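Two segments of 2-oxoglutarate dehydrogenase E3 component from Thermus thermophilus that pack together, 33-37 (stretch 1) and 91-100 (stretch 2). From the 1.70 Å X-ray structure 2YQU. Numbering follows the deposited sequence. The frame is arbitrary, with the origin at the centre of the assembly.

Stretch 1 33-37: EKALG
Stretch 2 (91-100) NTQGVEFLFK

No direct hydrogen bond joins these two segments; the polar link between them is a single water. It accepts from Leu36 N at 2.8 Å and donates to Glu96 OE2 at 2.8 Å, with a second, weak donation to Thr92 O at 3.4 Å. A loop amide, a helix carbonyl and a carboxylate one turn further on thus converge on one site. Leu36 O fares differently: the contact buries it without any polar partner in the model, and its closest neighbour across the interface is the methyl Thr92 CG2, 3.4 Å away.

Stretch 2 is helical throughout, with phi between -72° and -57° and psi between -48° and -29°. Its i to i+4 ladder runs from Val95 N to Asn91 O (3.2 Å) through Phe99 N to Val95 O (2.9 Å) to Lys100 N to Glu96 O (3.1 Å); Gly94 N also makes a weak bond to Asn91 O at 3.1 Å. Stretch 1 is irregular: phi/psi are -81/151 at Glu33, -61/-47 at Lys34, -91/147 at Ala35, -85/168 at Leu36 and 112/-9 at Gly37. The register is fixed by Leu36 CA and Thr92 CA, 5.7 Å apart.

Leu36 supplies most of the loop's buried surface, 119 Å² of the 308 Å² summed over both sides. Its CA-to-CB bond points toward the helix, and chi1 -57° (m) with chi2 173° (t) carries the side chain along residues spaced by about one turn. Leu36 CB lies 3.8 Å from Val95 CG1, while Leu36 CD1 lies 3.6 Å from Phe99 CD1, approaching that ring obliquely. Thr92 (chi1 55°, p), Val95 (-176°, t) and Phe99 (chi1 -93°, between wells; chi2 -156°) all direct CB toward the loop.

Glu96 starts sideways, but chi1 -68° (m), chi2 -86° (m) and chi3 10° bring its end nearer the loop. Leu36 CD1 is 3.7 Å from Glu96 CD, so the carboxylate that receives the water's hydrogen bond also packs against the leucine. Ala35, with CB sideways, adds a lighter contact, Ala35 CB to Thr92 CG2 at 4.0 Å.

Gly37 follows with positive phi. An ideal CB there would point toward the helix, 4.2 Å from Thr92 CG2 and 4.3 Å from Val95 CG2, but the local constraint is sufficient: at these backbone angles it would jam against Leu36 O, which by itself calls for glycine.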

# COMPACT_ATOMS: atom_id res chain seq x y z
N GLU A 33 -31.87 10.55 7.52
CA GLU A 33 -31.12 10.30 8.75
C GLU A 33 -30.44 11.56 9.26
O GLU A 33 -30.07 12.43 8.47
CB GLU A 33 -30.08 9.20 8.52
CG GLU A 33 -30.65 7.88 8.01
CD GLU A 33 -31.71 7.29 8.93
OE1 GLU A 33 -31.48 7.26 10.16
OE2 GLU A 33 -32.77 6.87 8.42
N LYS A 34 -30.26 11.66 10.57
CA LYS A 34 -29.71 12.88 11.17
C LYS A 34 -28.30 13.21 10.68
O LYS A 34 -28.02 14.35 10.33
CB LYS A 34 -29.72 12.76 12.70
CG LYS A 34 -28.98 13.87 13.43
CD LYS A 34 -29.39 13.90 14.90
CE LYS A 34 -28.39 14.67 15.76
NZ LYS A 34 -29.09 15.59 16.71
N ALA A 35 -27.42 12.21 10.66
CA ALA A 35 -26.03 12.40 10.24
C ALA A 35 -25.87 12.16 8.75
O ALA A 35 -26.57 11.32 8.17
CB ALA A 35 -25.10 11.49 11.02
N LEU A 36 -24.95 12.89 8.13
CA LEU A 36 -24.65 12.74 6.72
C LEU A 36 -23.64 11.62 6.56
O LEU A 36 -23.05 11.16 7.53
CB LEU A 36 -24.08 14.05 6.17
CG LEU A 36 -24.97 15.28 6.35
CD1 LEU A 36 -24.25 16.56 5.92
CD2 LEU A 36 -26.27 15.10 5.58
N GLY A 37 -23.44 11.18 5.32
CA GLY A 37 -22.41 10.20 4.99
C GLY A 37 -22.95 8.85 4.55
O GLY A 37 -22.20 7.98 4.11
N ASN A 91 -15.84 11.52 10.89
CA ASN A 91 -16.14 11.46 9.46
C ASN A 91 -17.44 12.17 9.11
O ASN A 91 -17.49 12.91 8.12
CB ASN A 91 -16.17 10.01 8.97
CG ASN A 91 -14.80 9.47 8.67
OD1 ASN A 91 -14.34 9.53 7.54
ND2 ASN A 91 -14.14 8.92 9.67
N THR A 92 -18.50 11.95 9.89
CA THR A 92 -19.80 12.60 9.62
C THR A 92 -19.68 14.11 9.80
O THR A 92 -20.27 14.86 9.03
CB THR A 92 -20.97 12.07 10.51
OG1 THR A 92 -20.64 12.19 11.90
CG2 THR A 92 -21.23 10.59 10.30
N GLN A 93 -18.93 14.53 10.81
CA GLN A 93 -18.70 15.96 11.06
C GLN A 93 -17.89 16.60 9.92
O GLN A 93 -18.05 17.78 9.63
CB GLN A 93 -18.01 16.17 12.40
CG GLN A 93 -18.95 15.96 13.59
CD GLN A 93 -18.25 15.73 14.92
OE1 GLN A 93 -18.90 15.39 15.91
NE2 GLN A 93 -16.93 15.91 14.94
N GLY A 94 -17.05 15.79 9.27
CA GLY A 94 -16.28 16.24 8.13
C GLY A 94 -17.16 16.54 6.93
O GLY A 94 -16.93 17.51 6.23
N VAL A 95 -18.17 15.71 6.71
CA VAL A 95 -19.11 15.94 5.62
C VAL A 95 -19.92 17.20 5.89
O VAL A 95 -20.15 17.99 4.98
CB VAL A 95 -20.05 14.74 5.38
CG1 VAL A 95 -20.93 15.00 4.18
CG2 VAL A 95 -19.24 13.46 5.17
N GLU A 96 -20.34 17.39 7.14
CA GLU A 96 -21.05 18.61 7.55
C GLU A 96 -20.19 19.84 7.24
O GLU A 96 -20.68 20.81 6.68
CB GLU A 96 -21.36 18.58 9.05
CG GLU A 96 -22.39 17.54 9.46
CD GLU A 96 -23.82 18.02 9.34
OE1 GLU A 96 -24.05 19.12 8.77
OE2 GLU A 96 -24.73 17.31 9.82
N PHE A 97 -18.91 19.76 7.60
CA PHE A 97 -17.96 20.85 7.37
C PHE A 97 -17.91 21.18 5.88
O PHE A 97 -18.00 22.34 5.50
CB PHE A 97 -16.56 20.45 7.88
CG PHE A 97 -15.53 21.54 7.78
CD1 PHE A 97 -15.19 22.31 8.88
CD2 PHE A 97 -14.87 21.78 6.58
CE1 PHE A 97 -14.23 23.31 8.79
CE2 PHE A 97 -13.91 22.79 6.48
CZ PHE A 97 -13.59 23.55 7.58
N LEU A 98 -17.80 20.15 5.05
CA LEU A 98 -17.64 20.33 3.62
C LEU A 98 -18.90 20.86 2.94
O LEU A 98 -18.81 21.58 1.95
CB LEU A 98 -17.20 19.02 2.96
CG LEU A 98 -15.79 18.55 3.31
CD1 LEU A 98 -15.64 17.08 2.96
CD2 LEU A 98 -14.75 19.39 2.60
N PHE A 99 -20.07 20.47 3.45
CA PHE A 99 -21.34 21.01 2.95
C PHE A 99 -21.40 22.50 3.24
O PHE A 99 -21.75 23.28 2.36
CB PHE A 99 -22.54 20.31 3.59
CG PHE A 99 -23.06 19.12 2.81
CD1 PHE A 99 -24.38 18.71 2.98
CD2 PHE A 99 -22.24 18.41 1.94
CE1 PHE A 99 -24.88 17.62 2.28
CE2 PHE A 99 -22.74 17.32 1.23
CZ PHE A 99 -24.05 16.92 1.40
N LYS A 100 -21.05 22.89 4.46
CA LYS A 100 -21.10 24.30 4.83
C LYS A 100 -20.07 25.09 4.02
O LYS A 100 -20.35 26.18 3.53
CB LYS A 100 -20.85 24.46 6.34
CG LYS A 100 -20.93 25.89 6.87
CD LYS A 100 -20.99 25.94 8.41
CE LYS A 100 -21.89 27.07 8.91
NZ LYS A 100 -21.77 27.31 10.38
O HOH W 1 -23.58 14.75 9.78